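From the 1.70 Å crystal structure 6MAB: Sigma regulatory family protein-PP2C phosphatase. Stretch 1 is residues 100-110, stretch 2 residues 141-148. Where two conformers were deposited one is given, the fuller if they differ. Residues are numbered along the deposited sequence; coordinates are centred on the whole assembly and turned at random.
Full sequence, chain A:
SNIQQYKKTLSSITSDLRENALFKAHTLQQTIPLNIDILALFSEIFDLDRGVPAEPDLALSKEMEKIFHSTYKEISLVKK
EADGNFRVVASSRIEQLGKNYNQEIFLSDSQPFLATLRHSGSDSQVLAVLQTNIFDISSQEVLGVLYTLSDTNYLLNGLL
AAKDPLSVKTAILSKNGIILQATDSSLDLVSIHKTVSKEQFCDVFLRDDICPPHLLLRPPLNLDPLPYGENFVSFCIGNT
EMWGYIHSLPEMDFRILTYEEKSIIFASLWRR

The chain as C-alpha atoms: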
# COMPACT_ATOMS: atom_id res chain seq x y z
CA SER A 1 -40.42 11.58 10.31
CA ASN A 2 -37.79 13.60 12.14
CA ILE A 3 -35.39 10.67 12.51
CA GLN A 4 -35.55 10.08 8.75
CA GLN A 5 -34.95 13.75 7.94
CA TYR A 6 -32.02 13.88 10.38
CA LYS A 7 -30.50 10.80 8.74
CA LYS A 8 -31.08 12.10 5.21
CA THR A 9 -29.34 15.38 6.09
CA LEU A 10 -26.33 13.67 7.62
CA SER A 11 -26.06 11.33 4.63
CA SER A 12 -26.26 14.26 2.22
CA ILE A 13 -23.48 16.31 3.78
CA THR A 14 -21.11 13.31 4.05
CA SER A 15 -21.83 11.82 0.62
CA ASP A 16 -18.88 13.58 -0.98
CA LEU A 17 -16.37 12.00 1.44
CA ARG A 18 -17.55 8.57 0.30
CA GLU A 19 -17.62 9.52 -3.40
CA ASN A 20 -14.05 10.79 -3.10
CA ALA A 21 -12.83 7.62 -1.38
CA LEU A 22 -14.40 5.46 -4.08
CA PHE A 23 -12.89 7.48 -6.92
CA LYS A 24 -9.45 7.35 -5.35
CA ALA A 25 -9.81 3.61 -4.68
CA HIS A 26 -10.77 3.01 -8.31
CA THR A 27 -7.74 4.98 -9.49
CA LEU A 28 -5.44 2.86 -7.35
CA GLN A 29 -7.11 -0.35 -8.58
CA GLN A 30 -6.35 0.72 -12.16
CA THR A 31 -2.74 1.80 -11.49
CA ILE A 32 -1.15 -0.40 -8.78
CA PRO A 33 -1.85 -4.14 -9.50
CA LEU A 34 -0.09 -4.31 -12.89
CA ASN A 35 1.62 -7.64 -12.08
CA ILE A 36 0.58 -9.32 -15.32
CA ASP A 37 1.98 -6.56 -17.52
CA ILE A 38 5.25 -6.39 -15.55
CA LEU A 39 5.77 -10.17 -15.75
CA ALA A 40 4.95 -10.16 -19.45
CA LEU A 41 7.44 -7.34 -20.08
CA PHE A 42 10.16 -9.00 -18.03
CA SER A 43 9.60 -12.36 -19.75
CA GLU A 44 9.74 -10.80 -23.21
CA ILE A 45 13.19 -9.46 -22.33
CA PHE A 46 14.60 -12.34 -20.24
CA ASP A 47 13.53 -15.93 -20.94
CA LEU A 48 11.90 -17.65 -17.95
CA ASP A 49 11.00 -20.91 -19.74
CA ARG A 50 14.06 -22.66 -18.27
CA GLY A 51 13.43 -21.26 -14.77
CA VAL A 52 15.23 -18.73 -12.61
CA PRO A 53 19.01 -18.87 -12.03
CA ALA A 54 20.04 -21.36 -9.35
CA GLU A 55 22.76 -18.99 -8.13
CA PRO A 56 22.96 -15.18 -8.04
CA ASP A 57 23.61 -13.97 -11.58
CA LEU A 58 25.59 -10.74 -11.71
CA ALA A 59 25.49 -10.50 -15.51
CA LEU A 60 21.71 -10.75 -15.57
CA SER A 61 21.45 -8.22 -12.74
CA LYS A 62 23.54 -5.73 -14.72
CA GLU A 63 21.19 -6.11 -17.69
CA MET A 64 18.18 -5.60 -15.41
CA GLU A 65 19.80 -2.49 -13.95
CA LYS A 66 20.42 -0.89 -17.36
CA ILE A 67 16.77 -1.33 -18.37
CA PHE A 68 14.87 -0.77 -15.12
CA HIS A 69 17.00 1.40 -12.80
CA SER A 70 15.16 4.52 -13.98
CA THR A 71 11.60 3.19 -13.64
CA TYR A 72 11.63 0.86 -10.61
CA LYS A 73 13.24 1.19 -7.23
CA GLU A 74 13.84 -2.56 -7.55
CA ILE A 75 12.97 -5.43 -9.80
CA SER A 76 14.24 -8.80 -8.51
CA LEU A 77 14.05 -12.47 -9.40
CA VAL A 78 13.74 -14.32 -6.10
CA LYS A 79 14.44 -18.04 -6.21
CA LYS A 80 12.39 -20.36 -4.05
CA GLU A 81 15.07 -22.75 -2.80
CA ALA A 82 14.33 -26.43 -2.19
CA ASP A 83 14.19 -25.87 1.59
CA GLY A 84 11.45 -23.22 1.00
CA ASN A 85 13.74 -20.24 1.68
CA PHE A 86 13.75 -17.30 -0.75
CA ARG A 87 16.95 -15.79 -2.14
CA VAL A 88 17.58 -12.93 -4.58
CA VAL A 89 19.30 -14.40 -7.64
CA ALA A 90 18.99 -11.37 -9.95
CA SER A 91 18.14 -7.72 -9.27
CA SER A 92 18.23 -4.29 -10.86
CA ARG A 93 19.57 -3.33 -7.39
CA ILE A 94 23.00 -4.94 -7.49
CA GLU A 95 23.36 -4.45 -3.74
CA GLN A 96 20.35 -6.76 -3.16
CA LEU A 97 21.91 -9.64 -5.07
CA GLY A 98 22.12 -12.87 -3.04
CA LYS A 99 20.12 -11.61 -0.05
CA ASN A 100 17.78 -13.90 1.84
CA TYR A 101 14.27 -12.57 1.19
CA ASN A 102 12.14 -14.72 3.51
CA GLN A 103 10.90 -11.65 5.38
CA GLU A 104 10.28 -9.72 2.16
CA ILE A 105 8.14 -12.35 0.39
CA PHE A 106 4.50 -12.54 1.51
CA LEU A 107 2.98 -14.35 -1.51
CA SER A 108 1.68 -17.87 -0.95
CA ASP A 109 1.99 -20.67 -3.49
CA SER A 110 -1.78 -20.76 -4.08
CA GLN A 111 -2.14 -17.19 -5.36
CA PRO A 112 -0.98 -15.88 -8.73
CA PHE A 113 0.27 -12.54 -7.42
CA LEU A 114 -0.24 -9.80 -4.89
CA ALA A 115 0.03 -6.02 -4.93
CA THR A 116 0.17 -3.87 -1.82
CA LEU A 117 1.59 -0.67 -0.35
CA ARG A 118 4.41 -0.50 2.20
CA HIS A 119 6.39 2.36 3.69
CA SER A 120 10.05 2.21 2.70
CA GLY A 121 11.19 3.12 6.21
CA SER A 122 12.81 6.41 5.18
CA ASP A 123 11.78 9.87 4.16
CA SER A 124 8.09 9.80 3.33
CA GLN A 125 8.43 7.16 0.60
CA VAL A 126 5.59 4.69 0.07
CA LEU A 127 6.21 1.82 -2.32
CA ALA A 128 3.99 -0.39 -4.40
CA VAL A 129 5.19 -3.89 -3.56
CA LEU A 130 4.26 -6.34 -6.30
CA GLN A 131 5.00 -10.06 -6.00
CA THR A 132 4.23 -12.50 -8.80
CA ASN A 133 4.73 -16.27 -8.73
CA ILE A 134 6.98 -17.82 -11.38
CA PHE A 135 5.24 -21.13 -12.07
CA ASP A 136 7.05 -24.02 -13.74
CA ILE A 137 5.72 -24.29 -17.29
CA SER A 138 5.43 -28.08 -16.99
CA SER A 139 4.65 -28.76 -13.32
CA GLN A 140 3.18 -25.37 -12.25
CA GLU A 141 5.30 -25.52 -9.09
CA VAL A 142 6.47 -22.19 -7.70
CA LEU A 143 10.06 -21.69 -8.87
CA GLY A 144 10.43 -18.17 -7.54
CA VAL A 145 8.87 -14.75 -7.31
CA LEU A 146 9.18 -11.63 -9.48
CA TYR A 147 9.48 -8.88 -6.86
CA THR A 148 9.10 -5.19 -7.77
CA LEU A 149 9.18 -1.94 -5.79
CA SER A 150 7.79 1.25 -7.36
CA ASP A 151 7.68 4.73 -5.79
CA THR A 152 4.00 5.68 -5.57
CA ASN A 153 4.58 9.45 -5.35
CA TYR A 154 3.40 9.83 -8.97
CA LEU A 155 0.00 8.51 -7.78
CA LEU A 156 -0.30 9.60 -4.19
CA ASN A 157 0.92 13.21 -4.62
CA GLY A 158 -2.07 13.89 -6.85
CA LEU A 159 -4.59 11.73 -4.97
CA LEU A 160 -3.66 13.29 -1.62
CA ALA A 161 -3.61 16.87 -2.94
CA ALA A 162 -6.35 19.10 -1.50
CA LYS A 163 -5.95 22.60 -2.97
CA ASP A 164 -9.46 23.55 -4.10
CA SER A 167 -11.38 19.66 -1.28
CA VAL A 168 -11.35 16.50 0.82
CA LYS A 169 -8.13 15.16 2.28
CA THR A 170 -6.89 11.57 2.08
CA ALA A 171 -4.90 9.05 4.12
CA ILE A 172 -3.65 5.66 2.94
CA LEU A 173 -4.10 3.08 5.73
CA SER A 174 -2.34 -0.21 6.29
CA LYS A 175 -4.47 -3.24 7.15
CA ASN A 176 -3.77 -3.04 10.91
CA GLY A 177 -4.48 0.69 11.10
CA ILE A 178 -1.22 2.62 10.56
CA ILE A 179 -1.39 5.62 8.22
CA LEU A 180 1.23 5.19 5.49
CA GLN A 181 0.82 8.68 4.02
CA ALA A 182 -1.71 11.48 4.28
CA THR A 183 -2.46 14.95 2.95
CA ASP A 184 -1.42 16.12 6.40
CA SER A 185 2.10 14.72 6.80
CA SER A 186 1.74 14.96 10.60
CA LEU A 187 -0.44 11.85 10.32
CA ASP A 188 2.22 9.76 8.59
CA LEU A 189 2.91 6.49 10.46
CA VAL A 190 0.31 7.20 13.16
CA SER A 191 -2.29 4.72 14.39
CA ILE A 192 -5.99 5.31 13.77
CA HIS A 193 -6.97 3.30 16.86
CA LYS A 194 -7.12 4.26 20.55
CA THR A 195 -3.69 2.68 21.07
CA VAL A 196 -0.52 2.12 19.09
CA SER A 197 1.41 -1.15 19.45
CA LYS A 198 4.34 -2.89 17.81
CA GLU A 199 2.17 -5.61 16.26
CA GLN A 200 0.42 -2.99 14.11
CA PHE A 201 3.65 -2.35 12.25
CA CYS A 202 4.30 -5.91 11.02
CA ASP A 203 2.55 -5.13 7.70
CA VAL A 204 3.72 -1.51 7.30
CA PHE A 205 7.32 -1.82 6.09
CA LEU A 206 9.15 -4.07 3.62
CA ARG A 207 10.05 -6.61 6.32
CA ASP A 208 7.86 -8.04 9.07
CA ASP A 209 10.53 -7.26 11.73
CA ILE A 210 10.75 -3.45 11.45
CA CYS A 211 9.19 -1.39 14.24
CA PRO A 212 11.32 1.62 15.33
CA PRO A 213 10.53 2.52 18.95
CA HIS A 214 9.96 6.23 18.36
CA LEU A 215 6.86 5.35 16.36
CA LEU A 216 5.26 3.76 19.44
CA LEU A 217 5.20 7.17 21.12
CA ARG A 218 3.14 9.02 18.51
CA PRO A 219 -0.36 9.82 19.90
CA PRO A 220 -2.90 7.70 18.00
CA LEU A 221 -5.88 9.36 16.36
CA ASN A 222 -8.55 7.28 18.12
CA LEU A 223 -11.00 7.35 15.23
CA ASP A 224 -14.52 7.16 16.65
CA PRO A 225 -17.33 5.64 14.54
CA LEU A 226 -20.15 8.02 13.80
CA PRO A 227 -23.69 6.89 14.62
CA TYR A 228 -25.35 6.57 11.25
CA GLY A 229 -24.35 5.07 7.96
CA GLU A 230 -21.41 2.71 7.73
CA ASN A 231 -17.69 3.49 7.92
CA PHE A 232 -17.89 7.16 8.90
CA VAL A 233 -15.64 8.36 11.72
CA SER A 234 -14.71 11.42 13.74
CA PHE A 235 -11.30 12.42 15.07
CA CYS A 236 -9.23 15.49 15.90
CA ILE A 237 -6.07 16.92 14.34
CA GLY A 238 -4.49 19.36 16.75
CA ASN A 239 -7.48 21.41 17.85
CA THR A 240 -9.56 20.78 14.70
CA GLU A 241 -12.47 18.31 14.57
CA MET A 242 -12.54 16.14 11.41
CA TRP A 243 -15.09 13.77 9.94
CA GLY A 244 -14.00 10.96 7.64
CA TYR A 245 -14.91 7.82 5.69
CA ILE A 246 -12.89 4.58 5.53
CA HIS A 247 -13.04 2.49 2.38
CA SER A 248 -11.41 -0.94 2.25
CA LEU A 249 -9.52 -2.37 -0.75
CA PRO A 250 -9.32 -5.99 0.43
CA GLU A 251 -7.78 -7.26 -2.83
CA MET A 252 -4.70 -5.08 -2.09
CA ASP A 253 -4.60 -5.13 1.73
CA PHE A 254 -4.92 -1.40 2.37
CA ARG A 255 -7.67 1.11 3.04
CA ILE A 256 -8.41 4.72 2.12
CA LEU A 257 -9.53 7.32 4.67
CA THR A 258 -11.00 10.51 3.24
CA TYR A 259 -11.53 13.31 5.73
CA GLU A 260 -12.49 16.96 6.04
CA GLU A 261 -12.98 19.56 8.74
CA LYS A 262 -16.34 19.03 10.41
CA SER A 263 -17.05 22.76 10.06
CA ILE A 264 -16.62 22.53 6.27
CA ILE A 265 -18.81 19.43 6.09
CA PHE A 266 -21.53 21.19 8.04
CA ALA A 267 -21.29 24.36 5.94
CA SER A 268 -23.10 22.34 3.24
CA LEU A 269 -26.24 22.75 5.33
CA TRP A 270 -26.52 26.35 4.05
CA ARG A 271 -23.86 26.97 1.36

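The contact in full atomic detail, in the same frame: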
# COMPACT_ATOMS: atom_id res chain seq x y z
N ASN A 100 18.95 -13.13 1.43
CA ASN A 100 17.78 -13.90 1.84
C ASN A 100 16.56 -12.98 1.91
O ASN A 100 16.63 -11.89 2.50
CB ASN A 100 18.00 -14.56 3.18
CG ASN A 100 16.75 -15.23 3.69
OD1 ASN A 100 15.85 -14.58 4.20
ND2 ASN A 100 16.68 -16.55 3.52
N TYR A 101 15.46 -13.41 1.33
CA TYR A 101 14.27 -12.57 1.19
C TYR A 101 13.05 -13.22 1.84
O TYR A 101 11.91 -12.94 1.48
CB TYR A 101 14.01 -12.27 -0.29
CG TYR A 101 14.25 -10.85 -0.73
CD1 TYR A 101 15.23 -10.07 -0.16
CD2 TYR A 101 13.46 -10.29 -1.73
CE1 TYR A 101 15.44 -8.77 -0.57
CE2 TYR A 101 13.66 -8.99 -2.15
CZ TYR A 101 14.67 -8.23 -1.56
OH TYR A 101 14.89 -6.93 -1.95
N ASN A 102 13.27 -14.08 2.84
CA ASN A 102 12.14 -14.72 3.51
C ASN A 102 11.20 -13.69 4.12
O ASN A 102 9.98 -13.85 4.08
CB ASN A 102 12.64 -15.65 4.61
CG ASN A 102 13.23 -16.93 4.07
OD1 ASN A 102 13.14 -17.22 2.88
ND2 ASN A 102 13.82 -17.73 4.95
N GLN A 103 11.75 -12.64 4.75
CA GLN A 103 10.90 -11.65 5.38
C GLN A 103 10.21 -10.77 4.36
O GLN A 103 9.15 -10.21 4.65
CB GLN A 103 11.71 -10.76 6.32
CG GLN A 103 11.32 -10.87 7.78
CD GLN A 103 11.82 -12.14 8.40
OE1 GLN A 103 11.63 -13.23 7.85
NE2 GLN A 103 12.49 -12.02 9.54
N GLU A 104 10.79 -10.63 3.17
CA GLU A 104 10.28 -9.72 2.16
C GLU A 104 9.15 -10.35 1.34
O GLU A 104 8.33 -9.63 0.76
CB GLU A 104 11.42 -9.28 1.23
CG GLU A 104 12.40 -8.25 1.81
CD GLU A 104 13.49 -8.82 2.72
OE1 GLU A 104 13.52 -10.05 3.00
OE2 GLU A 104 14.34 -8.02 3.16
N ILE A 105 9.12 -11.67 1.23
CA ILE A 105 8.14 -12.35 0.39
C ILE A 105 6.94 -12.71 1.25
O ILE A 105 7.09 -13.37 2.27
CB ILE A 105 8.74 -13.62 -0.24
CG1 ILE A 105 9.90 -13.28 -1.18
CG2 ILE A 105 7.67 -14.44 -0.99
CD1 ILE A 105 9.57 -12.39 -2.34
N PHE A 106 5.75 -12.30 0.83
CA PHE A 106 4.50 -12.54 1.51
C PHE A 106 3.49 -13.28 0.65
O PHE A 106 2.33 -13.39 1.05
CB PHE A 106 3.84 -11.21 1.94
CG PHE A 106 4.81 -10.10 2.28
CD1 PHE A 106 5.72 -10.24 3.31
CD2 PHE A 106 4.77 -8.88 1.60
CE1 PHE A 106 6.59 -9.21 3.63
CE2 PHE A 106 5.63 -7.85 1.92
CZ PHE A 106 6.54 -8.02 2.94
N LEU A 107 3.88 -13.71 -0.55
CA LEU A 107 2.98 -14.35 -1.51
C LEU A 107 2.96 -15.86 -1.32
O LEU A 107 4.01 -16.51 -1.36
CB LEU A 107 3.44 -14.00 -2.92
CG LEU A 107 2.71 -14.63 -4.13
CD1 LEU A 107 1.29 -14.17 -4.20
CD2 LEU A 107 3.41 -14.30 -5.42
N SER A 108 1.78 -16.43 -1.16
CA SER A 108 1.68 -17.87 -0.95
C SER A 108 1.68 -18.59 -2.30
O SER A 108 1.51 -17.98 -3.36
CB SER A 108 0.44 -18.22 -0.14
OG SER A 108 -0.74 -18.10 -0.91
N ASP A 109 1.89 -19.91 -2.25
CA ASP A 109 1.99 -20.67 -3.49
C ASP A 109 0.65 -20.87 -4.18
O ASP A 109 0.63 -21.32 -5.33
CB ASP A 109 2.66 -22.04 -3.26
CG ASP A 109 1.82 -22.98 -2.39
OD1 ASP A 109 0.80 -22.56 -1.79
OD2 ASP A 109 2.19 -24.17 -2.31
N SER A 110 -0.46 -20.53 -3.53
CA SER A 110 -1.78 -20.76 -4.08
C SER A 110 -2.35 -19.54 -4.79
O SER A 110 -3.43 -19.63 -5.38
CB SER A 110 -2.75 -21.17 -2.96
OG SER A 110 -3.12 -20.05 -2.18
N GLU A 141 4.73 -25.80 -10.40
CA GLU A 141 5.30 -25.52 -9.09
C GLU A 141 5.90 -24.12 -9.05
O GLU A 141 6.42 -23.61 -10.06
CB GLU A 141 6.37 -26.56 -8.75
CG GLU A 141 6.97 -26.37 -7.37
N VAL A 142 5.86 -23.50 -7.87
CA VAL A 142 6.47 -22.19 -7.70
C VAL A 142 7.99 -22.35 -7.75
O VAL A 142 8.58 -23.06 -6.94
CB VAL A 142 6.03 -21.52 -6.40
CG1 VAL A 142 6.85 -20.27 -6.13
CG2 VAL A 142 4.55 -21.13 -6.46
N LEU A 143 8.61 -21.70 -8.73
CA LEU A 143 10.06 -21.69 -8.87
C LEU A 143 10.68 -20.47 -8.22
O LEU A 143 11.88 -20.48 -7.89
CB LEU A 143 10.45 -21.70 -10.34
CG LEU A 143 9.98 -22.90 -11.18
CD1 LEU A 143 10.44 -22.79 -12.62
CD2 LEU A 143 10.52 -24.20 -10.57
N GLY A 144 9.90 -19.42 -8.04
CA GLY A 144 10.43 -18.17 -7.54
C GLY A 144 9.36 -17.11 -7.64
O GLY A 144 8.21 -17.40 -7.98
N VAL A 145 9.77 -15.89 -7.35
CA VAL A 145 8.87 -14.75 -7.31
C VAL A 145 9.52 -13.59 -8.04
O VAL A 145 10.72 -13.34 -7.86
CB VAL A 145 8.52 -14.37 -5.86
CG1 VAL A 145 7.73 -13.05 -5.80
CG2 VAL A 145 7.74 -15.50 -5.21
N LEU A 146 8.76 -12.91 -8.90
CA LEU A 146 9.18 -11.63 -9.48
C LEU A 146 8.71 -10.53 -8.53
O LEU A 146 7.51 -10.34 -8.33
CB LEU A 146 8.61 -11.44 -10.87
CG LEU A 146 9.05 -10.13 -11.55
CD1 LEU A 146 10.55 -10.11 -11.75
CD2 LEU A 146 8.36 -9.95 -12.90
N TYR A 147 9.68 -9.84 -7.92
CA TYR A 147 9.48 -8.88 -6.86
C TYR A 147 9.81 -7.48 -7.38
O TYR A 147 10.93 -7.26 -7.86
CB TYR A 147 10.39 -9.28 -5.70
CG TYR A 147 10.39 -8.40 -4.47
CD1 TYR A 147 11.18 -7.27 -4.41
CD2 TYR A 147 9.65 -8.74 -3.35
CE1 TYR A 147 11.20 -6.46 -3.25
CE2 TYR A 147 9.67 -7.95 -2.19
CZ TYR A 147 10.45 -6.83 -2.16
OH TYR A 147 10.50 -6.04 -1.02
N THR A 148 8.85 -6.56 -7.33
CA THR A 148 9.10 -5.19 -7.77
C THR A 148 8.65 -4.18 -6.71
O THR A 148 7.67 -4.39 -5.97
CB THR A 148 8.44 -4.84 -9.11
OG1 THR A 148 7.04 -5.06 -9.02
CG2 THR A 148 9.01 -5.70 -10.23
O HOH W 1 13.15 -5.26 -0.33
O HOH W 2 8.75 -6.77 0.87

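The contact between residues 100-110 and the strand 142-148 is made mostly by side chains, with one backbone carbonyl and two bridging waters; no direct hydrogen bond crosses it. In all, 351 Å² of surface is buried, and Y147 contributes the largest share. Along the strand V142, V145 and Y147 point their CA-to-CB bonds toward the loop, whereas L146 points away.

Y147 adopts the t rotamer (chi1 178°, chi2 -84°), which extends the phenol from the strand into the space beside Y101, E104 and I105. Y101 meets it edge-to-face: the edge of the Y101 ring is directed at the face of Y147, with centroids 5.0 Å apart and planes at 64°, and Y101 CE2 lies 3.7 Å from Y147 CE1. The CA-to-CB bond of Y101 points toward the strand; chi1, at -111°, lies between wells and, with chi2 at 33°, places the ring edge against the face of Y147. At the edge of the Y147 ring, near its plane, the carbonyl E104 O approaches Y147 CE2 at 3.6 Å, where the slightly positive rim of an aromatic ring suits an oxygen.

The two tyrosine hydroxyls are joined through water 1, which donates to Y101 OH at 2.9 Å and to Y147 OH at 2.8 Å. Water 2 accepts from Y147 OH at 2.7 Å and donates to E104 O at 2.9 Å. Tyrosine thus serves both needs of the site, packing through its ring while its hydroxyl meets solvent molecules held between the stretches.

The backbone of the loop turns at Y101, whose O accepts from I105 N at 3.1 Å and, weakly, from E104 N at 3.1 Å. N100 OD1 receives N102 N at 3.0 Å, a further bond within this turn. E104 starts toward the strand, but with chi1 -76° (m) and chi2 81° (p) its end leads away, and its carboxylate is bonded through OE2 elsewhere in the structure; the carboxylate thus lies away from Y147, with E104 OE1 6.4 Å from Y147 OH, while E104 CB remains 4.1 Å from Y147 OH.

I105 does the reverse. Its CB points sideways, yet the m, m conformation (-63°, -60°) brings I105 CD1 inward, 4.0 Å from V145 CG1 and 3.8 Å from Y147 CD2. A branched aliphatic chain suits this buried position, where its CD1 packs against both a valine and the Y147 ring. V145, t at 172°, is itself buried.

Towards the exposed end the contact thins to D109 CB against V142 CG2 at 3.8 Å, a methylene-to-methyl approach.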